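Local atomic coordinates of putative lipoprotein YcdA (Bacillus subtilis subsp. subtilis str. 168, PDB entry 4R4G), a protein that is of unknown function but is probably a membrane-anchored lipoprotein, built from an Ig-like N-terminal domain and a mixed alpha-beta C-terminal domain. Residues 295-300 / 307-312; 144-149 / 232-237; 43-48 / 60-65. All coordinates share one frame; numbering follows the deposited sequence. Where two conformers were deposited one is given.

Interaction 1 (295-300 / 307-312)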
ATOM      1  N   VAL A 295       0.850  -3.877  10.316  1.00 72.25           N
ATOM      2  CA  VAL A 295       2.201  -3.346  10.143  1.00 71.43           C
ATOM      3  C   VAL A 295       2.179  -2.416   8.969  1.00 75.43           C
ATOM      4  O   VAL A 295       1.613  -2.761   7.938  1.00 74.76           O
ATOM      5  CB  VAL A 295       3.269  -4.472   9.966  1.00 73.75           C
ATOM      6  CG1 VAL A 295       4.662  -3.894   9.729  1.00 74.32           C
ATOM      7  CG2 VAL A 295       3.295  -5.397  11.167  1.00 74.26           C
ATOM      8  N   GLU A 296       2.781  -1.241   9.109  1.00 73.98           N
ATOM      9  CA  GLU A 296       2.874  -0.311   7.991  1.00 74.10           C
ATOM     10  C   GLU A 296       4.195  -0.568   7.321  1.00 78.62           C
ATOM     11  O   GLU A 296       5.212  -0.733   7.998  1.00 80.25           O
ATOM     12  CB  GLU A 296       2.714   1.151   8.426  1.00 76.88           C
ATOM     13  CG  GLU A 296       1.267   1.548   8.652  1.00 89.85           C
ATOM     14  CD  GLU A 296       1.007   3.024   8.878  1.00116.51           C
ATOM     15  OE1 GLU A 296       1.736   3.642   9.690  1.00 99.07           O
ATOM     16  OE2 GLU A 296       0.031   3.546   8.287  1.00119.97           O
ATOM     17  N   VAL A 297       4.160  -0.707   6.005  1.00 74.14           N
ATOM     18  CA  VAL A 297       5.323  -1.052   5.198  1.00 74.58           C
ATOM     19  C   VAL A 297       5.414  -0.057   4.052  1.00 78.58           C
ATOM     20  O   VAL A 297       4.411   0.216   3.392  1.00 78.41           O
ATOM     21  CB  VAL A 297       5.187  -2.535   4.714  1.00 77.76           C
ATOM     22  CG1 VAL A 297       5.990  -2.817   3.451  1.00 77.93           C
ATOM     23  CG2 VAL A 297       5.563  -3.512   5.819  1.00 77.80           C
ATOM     24  N   LYS A 298       6.609   0.480   3.818  1.00 74.99           N
ATOM     25  CA  LYS A 298       6.850   1.428   2.744  1.00 74.44           C
ATOM     26  C   LYS A 298       7.348   0.700   1.494  1.00 76.94           C
ATOM     27  O   LYS A 298       8.304  -0.085   1.550  1.00 78.04           O
ATOM     28  CB  LYS A 298       7.853   2.509   3.200  1.00 79.06           C
ATOM     29  CG  LYS A 298       8.032   3.701   2.252  1.00 93.70           C
ATOM     30  CD  LYS A 298       9.027   4.749   2.792  1.00105.35           C
ATOM     31  CE  LYS A 298      10.485   4.339   2.678  1.00110.56           C
ATOM     32  NZ  LYS A 298      11.407   5.467   2.961  1.00113.30           N
HETATM   33  N   MSE A 299       6.666   0.956   0.375  1.00 71.43           N
HETATM   34  CA  MSE A 299       6.999   0.457  -0.962  1.00 70.45           C
HETATM   35  C   MSE A 299       7.593   1.596  -1.762  1.00 79.10           C
HETATM   36  O   MSE A 299       7.255   2.754  -1.504  1.00 78.43           O
HETATM   37  CB  MSE A 299       5.753  -0.083  -1.695  1.00 70.02           C
HETATM   38  CG  MSE A 299       5.024  -1.218  -0.993  1.00 73.38           C
HETATM   39 SE   MSE A 299       6.079  -2.804  -0.784  0.75 79.51          SE
HETATM   40  CE  MSE A 299       6.134  -3.480  -2.628  1.00 77.54           C
ATOM     41  N   LYS A 300       8.430   1.287  -2.758  1.00 78.93           N
ATOM     42  CA  LYS A 300       9.052   2.309  -3.587  1.00 81.26           C
ATOM     43  C   LYS A 300       8.863   1.960  -5.054  1.00 86.26           C
ATOM     44  O   LYS A 300       9.216   0.858  -5.474  1.00 85.78           O
ATOM     45  CB  LYS A 300      10.544   2.460  -3.216  1.00 87.17           C
ATOM     46  CG  LYS A 300      10.777   3.426  -2.042  1.00112.40           C
ATOM     47  CD  LYS A 300      12.140   3.256  -1.335  1.00125.50           C
ATOM     48  CE  LYS A 300      12.481   4.450  -0.458  1.00137.46           C
ATOM     49  NZ  LYS A 300      13.645   4.190   0.437  1.00145.64           N
ATOM     50  N   TRP A 307       6.567  -1.787  -7.874  1.00 87.51           N
ATOM     51  CA  TRP A 307       6.762  -1.486  -6.470  1.00 86.22           C
ATOM     52  C   TRP A 307       7.683  -2.501  -5.802  1.00 88.51           C
ATOM     53  O   TRP A 307       7.607  -3.700  -6.072  1.00 87.86           O
ATOM     54  CB  TRP A 307       5.419  -1.396  -5.766  1.00 83.43           C
ATOM     55  CG  TRP A 307       4.600  -0.238  -6.243  1.00 84.88           C
ATOM     56  CD1 TRP A 307       3.723  -0.228  -7.289  1.00 88.44           C
ATOM     57  CD2 TRP A 307       4.624   1.092  -5.723  1.00 84.54           C
ATOM     58  NE1 TRP A 307       3.169   1.023  -7.429  1.00 88.05           N
ATOM     59  CE2 TRP A 307       3.706   1.857  -6.481  1.00 88.77           C
ATOM     60  CE3 TRP A 307       5.330   1.721  -4.683  1.00 85.83           C
ATOM     61  CZ2 TRP A 307       3.441   3.200  -6.198  1.00 87.39           C
ATOM     62  CZ3 TRP A 307       5.086   3.060  -4.419  1.00 87.37           C
ATOM     63  CH2 TRP A 307       4.140   3.780  -5.159  1.00 87.64           C
ATOM     64  N   GLN A 308       8.583  -1.990  -4.951  1.00 83.82           N
ATOM     65  CA  GLN A 308       9.599  -2.772  -4.269  1.00 82.98           C
ATOM     66  C   GLN A 308       9.602  -2.573  -2.760  1.00 84.07           C
ATOM     67  O   GLN A 308       9.302  -1.488  -2.257  1.00 82.18           O
ATOM     68  CB  GLN A 308      10.984  -2.406  -4.816  1.00 86.82           C
ATOM     69  CG  GLN A 308      11.450  -3.271  -5.974  1.00 98.19           C
ATOM     70  CD  GLN A 308      12.840  -2.900  -6.420  1.00119.63           C
ATOM     71  OE1 GLN A 308      13.088  -1.789  -6.920  1.00123.30           O
ATOM     72  NE2 GLN A 308      13.772  -3.831  -6.269  1.00106.16           N
ATOM     73  N   LEU A 309       9.973  -3.650  -2.047  1.00 80.62           N
ATOM     74  CA  LEU A 309      10.149  -3.703  -0.595  1.00 78.95           C
ATOM     75  C   LEU A 309      11.651  -3.831  -0.292  1.00 86.28           C
ATOM     76  O   LEU A 309      12.297  -4.745  -0.814  1.00 85.66           O
ATOM     77  CB  LEU A 309       9.360  -4.881   0.023  1.00 75.92           C
ATOM     78  CG  LEU A 309       9.501  -5.070   1.523  1.00 78.54           C
ATOM     79  CD1 LEU A 309       9.061  -3.848   2.277  1.00 78.39           C
ATOM     80  CD2 LEU A 309       8.747  -6.273   2.002  1.00 77.91           C
ATOM     81  N   ASP A 310      12.208  -2.893   0.511  1.00 85.77           N
ATOM     82  CA  ASP A 310      13.614  -2.943   0.915  1.00 88.91           C
ATOM     83  C   ASP A 310      13.707  -3.959   2.043  1.00 91.83           C
ATOM     84  O   ASP A 310      13.131  -3.744   3.109  1.00 90.70           O
ATOM     85  CB  ASP A 310      14.164  -1.547   1.322  1.00 93.50           C
ATOM     86  CG  ASP A 310      15.678  -1.445   1.566  1.00110.47           C
ATOM     87  OD1 ASP A 310      16.355  -2.515   1.652  1.00112.18           O
ATOM     88  OD2 ASP A 310      16.187  -0.303   1.676  1.00115.98           O
HETATM   89  N   MSE A 311      14.378  -5.083   1.785  1.00 88.87           N
HETATM   90  CA  MSE A 311      14.504  -6.173   2.756  1.00 88.74           C
HETATM   91  C   MSE A 311      15.345  -5.783   3.994  1.00 94.69           C
HETATM   92  O   MSE A 311      15.181  -6.377   5.067  1.00 92.20           O
HETATM   93  CB  MSE A 311      15.074  -7.432   2.085  1.00 91.46           C
HETATM   94  CG  MSE A 311      14.128  -8.055   1.032  1.00 97.21           C
HETATM   95 SE   MSE A 311      12.226  -8.258   1.546  0.75102.36          SE
HETATM   96  CE  MSE A 311      12.454  -9.370   3.188  1.00 98.62           C
ATOM     97  N   ASP A 312      16.179  -4.741   3.846  1.00 95.57           N
ATOM     98  CA  ASP A 312      17.043  -4.198   4.887  1.00 98.05           C
ATOM     99  C   ASP A 312      16.291  -3.213   5.825  1.00 99.86           C
ATOM    100  O   ASP A 312      16.791  -2.917   6.909  1.00101.43           O
ATOM    101  CB  ASP A 312      18.274  -3.514   4.246  1.00103.88           C
ATOM    102  CG  ASP A 312      19.317  -4.459   3.641  1.00119.53           C
ATOM    103  OD1 ASP A 312      19.377  -5.644   4.064  1.00119.02           O
ATOM    104  OD2 ASP A 312      20.110  -3.997   2.790  1.00130.02           O
TER

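Interaction 2 (144-149 / 232-237)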
ATOM      1  N   GLN A 144      -4.146   0.533  -5.460  1.00 69.13           N
ATOM      2  CA  GLN A 144      -3.737  -0.605  -4.649  1.00 67.50           C
ATOM      3  C   GLN A 144      -2.615  -1.458  -5.312  1.00 71.80           C
ATOM      4  O   GLN A 144      -2.247  -2.497  -4.763  1.00 72.11           O
ATOM      5  CB  GLN A 144      -4.952  -1.445  -4.287  1.00 68.18           C
ATOM      6  CG  GLN A 144      -5.961  -0.658  -3.455  1.00 69.11           C
ATOM      7  CD  GLN A 144      -5.466  -0.342  -2.080  1.00 81.76           C
ATOM      8  OE1 GLN A 144      -4.778  -1.151  -1.449  1.00 75.28           O
ATOM      9  NE2 GLN A 144      -5.812   0.840  -1.583  1.00 74.56           N
ATOM     10  N   ASP A 145      -1.994  -0.964  -6.409  1.00 67.99           N
ATOM     11  CA  ASP A 145      -0.867  -1.630  -7.080  1.00 68.28           C
ATOM     12  C   ASP A 145       0.276  -2.003  -6.115  1.00 73.89           C
ATOM     13  O   ASP A 145       0.851  -3.094  -6.258  1.00 75.60           O
ATOM     14  CB  ASP A 145      -0.295  -0.755  -8.209  1.00 70.46           C
ATOM     15  CG  ASP A 145      -1.004  -0.862  -9.551  1.00 77.58           C
ATOM     16  OD1 ASP A 145      -2.116  -1.483  -9.606  1.00 75.33           O
ATOM     17  OD2 ASP A 145      -0.471  -0.310 -10.546  1.00 87.26           O
ATOM     18  N   SER A 146       0.613  -1.099  -5.150  1.00 68.00           N
ATOM     19  CA  SER A 146       1.684  -1.334  -4.184  1.00 66.64           C
ATOM     20  C   SER A 146       1.343  -2.472  -3.243  1.00 68.25           C
ATOM     21  O   SER A 146       2.253  -3.216  -2.855  1.00 67.75           O
ATOM     22  CB  SER A 146       2.021  -0.076  -3.390  1.00 68.67           C
ATOM     23  OG  SER A 146       0.864   0.593  -2.929  1.00 79.91           O
ATOM     24  N   ALA A 147       0.041  -2.609  -2.871  1.00 62.61           N
ATOM     25  CA  ALA A 147      -0.430  -3.674  -1.979  1.00 60.23           C
ATOM     26  C   ALA A 147      -0.367  -5.006  -2.720  1.00 66.44           C
ATOM     27  O   ALA A 147       0.054  -6.010  -2.138  1.00 67.00           O
ATOM     28  CB  ALA A 147      -1.837  -3.386  -1.483  1.00 59.45           C
ATOM     29  N   LYS A 148      -0.711  -5.000  -4.028  1.00 63.40           N
ATOM     30  CA  LYS A 148      -0.636  -6.175  -4.901  1.00 63.53           C
ATOM     31  C   LYS A 148       0.827  -6.649  -4.886  1.00 67.93           C
ATOM     32  O   LYS A 148       1.092  -7.801  -4.522  1.00 69.37           O
ATOM     33  CB  LYS A 148      -1.175  -5.866  -6.328  1.00 66.50           C
ATOM     34  CG  LYS A 148      -2.706  -5.588  -6.385  1.00 71.98           C
ATOM     35  CD  LYS A 148      -3.249  -5.331  -7.820  1.00 81.98           C
ATOM     36  CE  LYS A 148      -4.620  -4.658  -7.864  1.00 92.79           C
ATOM     37  NZ  LYS A 148      -4.547  -3.168  -8.114  1.00 98.26           N
ATOM     38  N   ALA A 149       1.770  -5.725  -5.134  1.00 63.56           N
ATOM     39  CA  ALA A 149       3.203  -5.983  -5.062  1.00 63.82           C
ATOM     40  C   ALA A 149       3.635  -6.490  -3.663  1.00 67.37           C
ATOM     41  O   ALA A 149       4.328  -7.502  -3.610  1.00 68.53           O
ATOM     42  CB  ALA A 149       3.978  -4.741  -5.435  1.00 65.13           C
ATOM     43  N   ASP A 232       7.086   8.863  -5.363  1.00 95.27           N
ATOM     44  CA  ASP A 232       7.631   7.553  -5.715  1.00 95.57           C
ATOM     45  C   ASP A 232       7.572   6.523  -4.561  1.00 95.77           C
ATOM     46  O   ASP A 232       8.199   5.460  -4.661  1.00 96.42           O
ATOM     47  CB  ASP A 232       9.071   7.705  -6.239  1.00101.47           C
ATOM     48  CG  ASP A 232       9.153   7.843  -7.755  1.00120.94           C
ATOM     49  OD1 ASP A 232       8.291   8.550  -8.339  1.00122.80           O
ATOM     50  OD2 ASP A 232      10.075   7.242  -8.360  1.00130.42           O
ATOM     51  N   GLU A 233       6.792   6.798  -3.500  1.00 88.37           N
ATOM     52  CA  GLU A 233       6.706   5.843  -2.405  1.00 86.18           C
ATOM     53  C   GLU A 233       5.322   5.803  -1.752  1.00 85.61           C
ATOM     54  O   GLU A 233       4.717   6.852  -1.488  1.00 84.90           O
ATOM     55  CB  GLU A 233       7.831   6.034  -1.354  1.00 89.45           C
ATOM     56  CG  GLU A 233       7.947   7.361  -0.615  1.00103.42           C
ATOM     57  CD  GLU A 233       9.114   7.447   0.364  1.00128.70           C
ATOM     58  OE1 GLU A 233      10.248   7.049   0.001  1.00112.08           O
ATOM     59  OE2 GLU A 233       8.889   7.927   1.500  1.00125.19           O
ATOM     60  N   ALA A 234       4.829   4.557  -1.495  1.00 78.22           N
ATOM     61  CA  ALA A 234       3.525   4.279  -0.879  1.00 74.50           C
ATOM     62  C   ALA A 234       3.641   3.660   0.496  1.00 75.13           C
ATOM     63  O   ALA A 234       4.694   3.128   0.850  1.00 75.75           O
ATOM     64  CB  ALA A 234       2.716   3.346  -1.762  1.00 74.31           C
ATOM     65  N   ILE A 235       2.529   3.697   1.254  1.00 68.99           N
ATOM     66  CA  ILE A 235       2.383   3.061   2.564  1.00 67.81           C
ATOM     67  C   ILE A 235       1.307   1.992   2.444  1.00 70.65           C
ATOM     68  O   ILE A 235       0.146   2.300   2.154  1.00 70.10           O
ATOM     69  CB  ILE A 235       2.113   4.037   3.755  1.00 70.66           C
ATOM     70  CG1 ILE A 235       3.275   5.031   3.947  1.00 72.55           C
ATOM     71  CG2 ILE A 235       1.794   3.269   5.070  1.00 70.43           C
ATOM     72  CD1 ILE A 235       4.695   4.406   4.182  1.00 88.21           C
ATOM     73  N   VAL A 236       1.713   0.730   2.649  1.00 66.45           N
ATOM     74  CA  VAL A 236       0.842  -0.425   2.611  1.00 64.11           C
ATOM     75  C   VAL A 236       0.636  -0.880   4.041  1.00 69.94           C
ATOM     76  O   VAL A 236       1.598  -1.067   4.797  1.00 71.79           O
ATOM     77  CB  VAL A 236       1.367  -1.555   1.703  1.00 67.23           C
ATOM     78  CG1 VAL A 236       0.336  -2.680   1.599  1.00 67.37           C
ATOM     79  CG2 VAL A 236       1.723  -1.041   0.314  1.00 66.81           C
ATOM     80  N   GLU A 237      -0.622  -1.006   4.420  1.00 66.03           N
ATOM     81  CA  GLU A 237      -1.054  -1.441   5.732  1.00 67.07           C
ATOM     82  C   GLU A 237      -1.328  -2.939   5.638  1.00 70.99           C
ATOM     83  O   GLU A 237      -2.267  -3.365   4.958  1.00 71.24           O
ATOM     84  CB  GLU A 237      -2.296  -0.633   6.123  1.00 68.98           C
ATOM     85  CG  GLU A 237      -2.736  -0.730   7.566  1.00 83.82           C
ATOM     86  CD  GLU A 237      -3.500   0.485   8.062  1.00112.00           C
ATOM     87  OE1 GLU A 237      -2.969   1.619   7.955  1.00111.18           O
ATOM     88  OE2 GLU A 237      -4.623   0.297   8.587  1.00106.13           O
TER

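Interaction 3 (43-48 / 60-65)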
ATOM      1  N   VAL A  43      -8.460  17.190  -9.556  1.00 62.49           N
ATOM      2  CA  VAL A  43      -8.899  17.904 -10.758  1.00 61.47           C
ATOM      3  C   VAL A  43      -7.817  18.940 -11.117  1.00 66.59           C
ATOM      4  O   VAL A  43      -7.616  19.887 -10.360  1.00 66.23           O
ATOM      5  CB  VAL A  43     -10.305  18.554 -10.576  1.00 61.90           C
ATOM      6  CG1 VAL A  43     -10.845  19.106 -11.890  1.00 62.28           C
ATOM      7  CG2 VAL A  43     -11.300  17.572  -9.965  1.00 60.13           C
ATOM      8  N   ASN A  44      -7.084  18.719 -12.231  1.00 64.17           N
ATOM      9  CA  ASN A  44      -6.069  19.665 -12.703  1.00 66.16           C
ATOM     10  C   ASN A  44      -6.784  20.650 -13.588  1.00 70.77           C
ATOM     11  O   ASN A  44      -7.456  20.238 -14.532  1.00 71.34           O
ATOM     12  CB  ASN A  44      -4.889  18.979 -13.442  1.00 68.92           C
ATOM     13  CG  ASN A  44      -3.777  19.947 -13.808  1.00 87.71           C
ATOM     14  OD1 ASN A  44      -3.803  20.635 -14.840  1.00 81.15           O
ATOM     15  ND2 ASN A  44      -2.801  20.068 -12.936  1.00 80.77           N
ATOM     16  N   VAL A  45      -6.716  21.933 -13.232  1.00 67.19           N
ATOM     17  CA  VAL A  45      -7.400  22.996 -13.946  1.00 68.02           C
ATOM     18  C   VAL A  45      -6.391  24.020 -14.436  1.00 76.95           C
ATOM     19  O   VAL A  45      -5.260  24.059 -13.951  1.00 77.85           O
ATOM     20  CB  VAL A  45      -8.518  23.686 -13.089  1.00 69.43           C
ATOM     21  CG1 VAL A  45      -9.625  22.706 -12.700  1.00 66.93           C
ATOM     22  CG2 VAL A  45      -7.945  24.402 -11.861  1.00 68.62           C
ATOM     23  N   ALA A  46      -6.841  24.872 -15.367  1.00 76.16           N
ATOM     24  CA  ALA A  46      -6.130  26.004 -15.937  1.00 79.50           C
ATOM     25  C   ALA A  46      -7.093  27.143 -16.016  1.00 84.81           C
ATOM     26  O   ALA A  46      -8.216  26.951 -16.489  1.00 83.80           O
ATOM     27  CB  ALA A  46      -5.596  25.657 -17.309  1.00 83.49           C
ATOM     28  N   VAL A  47      -6.707  28.310 -15.484  1.00 83.95           N
ATOM     29  CA  VAL A  47      -7.586  29.480 -15.489  1.00 84.39           C
ATOM     30  C   VAL A  47      -6.911  30.602 -16.283  1.00 95.47           C
ATOM     31  O   VAL A  47      -5.881  31.120 -15.859  1.00 97.34           O
ATOM     32  CB  VAL A  47      -8.024  29.943 -14.062  1.00 84.79           C
ATOM     33  CG1 VAL A  47      -9.090  31.041 -14.136  1.00 83.45           C
ATOM     34  CG2 VAL A  47      -8.542  28.770 -13.240  1.00 81.50           C
ATOM     35  N   LYS A  48      -7.492  30.949 -17.447  1.00 95.89           N
ATOM     36  CA  LYS A  48      -7.033  32.034 -18.334  1.00100.29           C
ATOM     37  C   LYS A  48      -7.831  33.305 -18.039  1.00105.07           C
ATOM     38  O   LYS A  48      -9.063  33.238 -17.968  1.00102.33           O
ATOM     39  CB  LYS A  48      -7.188  31.620 -19.820  1.00105.29           C
ATOM     40  CG  LYS A  48      -6.567  32.595 -20.826  1.00126.64           C
ATOM     41  CD  LYS A  48      -5.931  31.892 -22.039  1.00138.05           C
ATOM     42  CE  LYS A  48      -5.324  32.896 -22.998  1.00146.05           C
ATOM     43  NZ  LYS A  48      -4.448  32.259 -24.015  1.00152.43           N
HETATM   44  N   MSE A  60      -9.756  28.233  -3.179  1.00 64.77           N
HETATM   45  CA  MSE A  60     -11.014  28.627  -2.525  0.50 63.93           C
HETATM   46  C   MSE A  60     -12.093  29.094  -3.506  1.00 66.08           C
HETATM   47  O   MSE A  60     -13.243  29.250  -3.118  1.00 66.73           O
HETATM   48  CB  MSE A  60     -10.762  29.761  -1.521  0.50 68.34           C
HETATM   49  CG  MSE A  60     -10.407  29.282  -0.125  0.50 76.62           C
HETATM   50 SE   MSE A  60     -10.074  30.788   1.072  0.38 88.10          SE
HETATM   51  CE  MSE A  60      -9.965  29.767   2.758  0.50 85.13           C
ATOM     52  N   ASP A  61     -11.733  29.350  -4.777  1.00 59.39           N
ATOM     53  CA  ASP A  61     -12.673  29.821  -5.798  1.00 56.52           C
ATOM     54  C   ASP A  61     -13.417  28.644  -6.412  1.00 58.76           C
ATOM     55  O   ASP A  61     -14.346  28.832  -7.209  1.00 58.20           O
ATOM     56  CB  ASP A  61     -11.951  30.615  -6.909  1.00 59.63           C
ATOM     57  CG  ASP A  61     -11.151  31.786  -6.411  1.00 70.97           C
ATOM     58  OD1 ASP A  61     -11.486  32.314  -5.324  1.00 71.99           O
ATOM     59  OD2 ASP A  61     -10.197  32.183  -7.105  1.00 79.40           O
ATOM     60  N   PHE A  62     -12.994  27.420  -6.078  1.00 55.20           N
ATOM     61  CA  PHE A  62     -13.639  26.222  -6.615  1.00 53.76           C
ATOM     62  C   PHE A  62     -14.296  25.445  -5.506  1.00 58.80           C
ATOM     63  O   PHE A  62     -13.753  25.357  -4.403  1.00 58.42           O
ATOM     64  CB  PHE A  62     -12.637  25.315  -7.359  1.00 55.10           C
ATOM     65  CG  PHE A  62     -11.887  25.944  -8.512  1.00 56.50           C
ATOM     66  CD1 PHE A  62     -10.760  26.732  -8.284  1.00 58.39           C
ATOM     67  CD2 PHE A  62     -12.280  25.712  -9.826  1.00 57.38           C
ATOM     68  CE1 PHE A  62     -10.043  27.278  -9.345  1.00 60.06           C
ATOM     69  CE2 PHE A  62     -11.555  26.251 -10.889  1.00 60.82           C
ATOM     70  CZ  PHE A  62     -10.434  27.022 -10.641  1.00 59.91           C
ATOM     71  N   THR A  63     -15.478  24.888  -5.798  1.00 55.81           N
ATOM     72  CA  THR A  63     -16.244  24.038  -4.887  1.00 54.58           C
ATOM     73  C   THR A  63     -16.682  22.816  -5.669  1.00 59.26           C
ATOM     74  O   THR A  63     -16.917  22.904  -6.881  1.00 59.61           O
ATOM     75  CB  THR A  63     -17.432  24.782  -4.245  1.00 58.96           C
ATOM     76  OG1 THR A  63     -18.319  25.211  -5.269  1.00 65.91           O
ATOM     77  CG2 THR A  63     -17.006  25.983  -3.407  1.00 55.04           C
ATOM     78  N   LEU A  64     -16.779  21.676  -4.995  1.00 55.69           N
ATOM     79  CA  LEU A  64     -17.262  20.481  -5.654  1.00 55.75           C
ATOM     80  C   LEU A  64     -18.494  19.980  -4.969  1.00 60.74           C
ATOM     81  O   LEU A  64     -18.550  19.945  -3.740  1.00 61.36           O
ATOM     82  CB  LEU A  64     -16.194  19.368  -5.676  1.00 55.67           C
ATOM     83  CG  LEU A  64     -16.463  18.224  -6.642  1.00 59.49           C
ATOM     84  CD1 LEU A  64     -15.761  18.446  -7.946  1.00 60.68           C
ATOM     85  CD2 LEU A  64     -16.013  16.970  -6.082  1.00 60.43           C
ATOM     86  N   TYR A  65     -19.460  19.543  -5.763  1.00 57.42           N
ATOM     87  CA  TYR A  65     -20.675  18.914  -5.293  1.00 56.42           C
ATOM     88  C   TYR A  65     -20.674  17.492  -5.760  1.00 62.27           C
ATOM     89  O   TYR A  65     -20.275  17.215  -6.889  1.00 62.05           O
ATOM     90  CB  TYR A  65     -21.930  19.649  -5.787  1.00 57.32           C
ATOM     91  CG  TYR A  65     -22.189  20.948  -5.048  1.00 59.73           C
ATOM     92  CD1 TYR A  65     -21.503  22.115  -5.380  1.00 61.58           C
ATOM     93  CD2 TYR A  65     -23.131  21.017  -4.029  1.00 61.34           C
ATOM     94  CE1 TYR A  65     -21.734  23.310  -4.698  1.00 63.65           C
ATOM     95  CE2 TYR A  65     -23.324  22.190  -3.298  1.00 62.33           C
ATOM     96  CZ  TYR A  65     -22.636  23.339  -3.646  1.00 73.11           C
ATOM     97  OH  TYR A  65     -22.897  24.513  -2.972  1.00 78.87           O
TER

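Interaction 1 (295-300 / 307-312)
Met299, a selenomethionine, lies between Trp307 and Leu309 and carries most of the apolar contact between strand 295-300 and segment 307-312. Met299 CB meets Trp307 CE3 at 3.5 Å. Beyond it CG stands anti to the carbonyl carbon (chi1 -59°), and further bends at chi2 and chi3 curl the chain back toward the partner backbone. Met299 SE thereby comes to 4.0 Å from Leu309 CB. The terminal Met299 CE lies 3.6 Å from Gln308 C. The indole of Trp307 is turned so that its six-membered ring runs past the main chain of Met299 and Lys300, with Met299 C in the ring plane at its edge. Leu309 puts CG anti to its N (chi1 178°), which carries Leu309 CD1 to Val297 CG1, 3.4 Å away; the two side chains cross nearly at right angles. Two main-chain hydrogen bonds tie the strands together: Lys300 N donates to Gln308 O and Gln308 N to Lys300 O, each at 3.0 Å. Helix 314-321 packs on Val297 and Leu309, and helix 145-157 on Trp307. Lys300 and Gln308 form the antiparallel hydrogen-bonded pair of a beta hairpin, beyond which Asp310 OD1 accepts from Asp312 N in an Asx turn.

Interaction 2 (144-149 / 232-237)
Val236 and Ser146 meet where the start of a helix packs across a beta-sheet, in the alpha-beta C-terminal domain that belongs to the NTF2 clan. The axes of the short segments 145-149 (helix) and 233-237 (strand) approach to 8.3 Å and run 62° apart, with small side chains filling the interface. Val236 straddles two successive helix residues with its two methyls. Val236 CG1, anti to the backbone N (chi1 -174°), lies 3.8 Å from Ala147 CB and equally near Ala147 CA. The other branch turns to Ser146, Val236 CG2 sitting 3.7 Å from Ser146 OG. With both methyl branches gone, as in an alanine here, a gap would probably open beneath Ser146 and Ala147. Ser146 points its CB toward the strand, and its chi1 of 45° turns OG toward the methyls of Ala234 and Val236. These methyls lie against the hydroxyl, which hydrogen-bonds with Thr226 OG1 of the adjoining strand 221-230; the polar end of Ser146 is thus satisfied within the sheet although its neighbours across this contact are apolar. Two residues before Val236 in the strand, Ala234 CB approaches Ser146 OG to 3.5 Å.

Interaction 3 (43-48 / 60-65)
Phe62 is one of the residues packed between the two facing sheets of the N-terminal Ig-like domain; it projects from strand 62-65 and touches Val45 and Val47 of strand 43-48. Its CG is anti to the carbonyl carbon (chi1 -58°), and the ring reaches across to present CZ, the ring atom farthest from its backbone, to both valines. Val47 CG2 approaches Phe62 CZ at the ring edge, close to the ring plane, at 3.7 Å. Val45 CG2 comes obliquely to Phe62 CZ at 3.8 Å and is also 4.2 Å from Phe62 CE2. The two valines present their CG2 methyls through different rotamers. In Val45, with CG1 anti to the carbonyl carbon (chi1 -62°), CG2 falls between the backbone N and the carbonyl carbon, whereas in Val47 CG2 itself stands anti to the carbonyl carbon. The alternation of the strand sends both side chains to the same face, with Ala46 between them directed away. Between these two segments of the beta-sandwich the contact is made by side chains: Val45 CA and Phe62 CA lie 10.2 Å apart, beyond the spacing of paired strands. Strand 39-48 is paired with 16-25 and 93-102 in one sheet, and strand 62-66 with 69-71 and 107-112 in the other. Around the ring, Leu98 touches Phe62 from the first sheet, while Tyr112 of the second meets it ring to ring, their planes inclined at about 35°.

Interactions 1 and 2 form one continuous piece of the C-terminal domain, with centres 8 Å apart. Strands 293-301 and 233-244 are antiparallel neighbours: Val297 O lies 2.8 Å from Val236 N and Met299 N lies 3.0 Å from Ala234 O, both probable hydrogen bonds. Met299 also packs on Val236, and Trp307 on Ser146 and Ala234, so the hairpin and helix 145-157 share a buried layer on the sheet. Interaction 3 belongs to the N-terminal Ig-like domain. Its nearest atoms are about 17 Å from interaction 2 and about 19 Å from interaction 1, so it makes no direct contact with either.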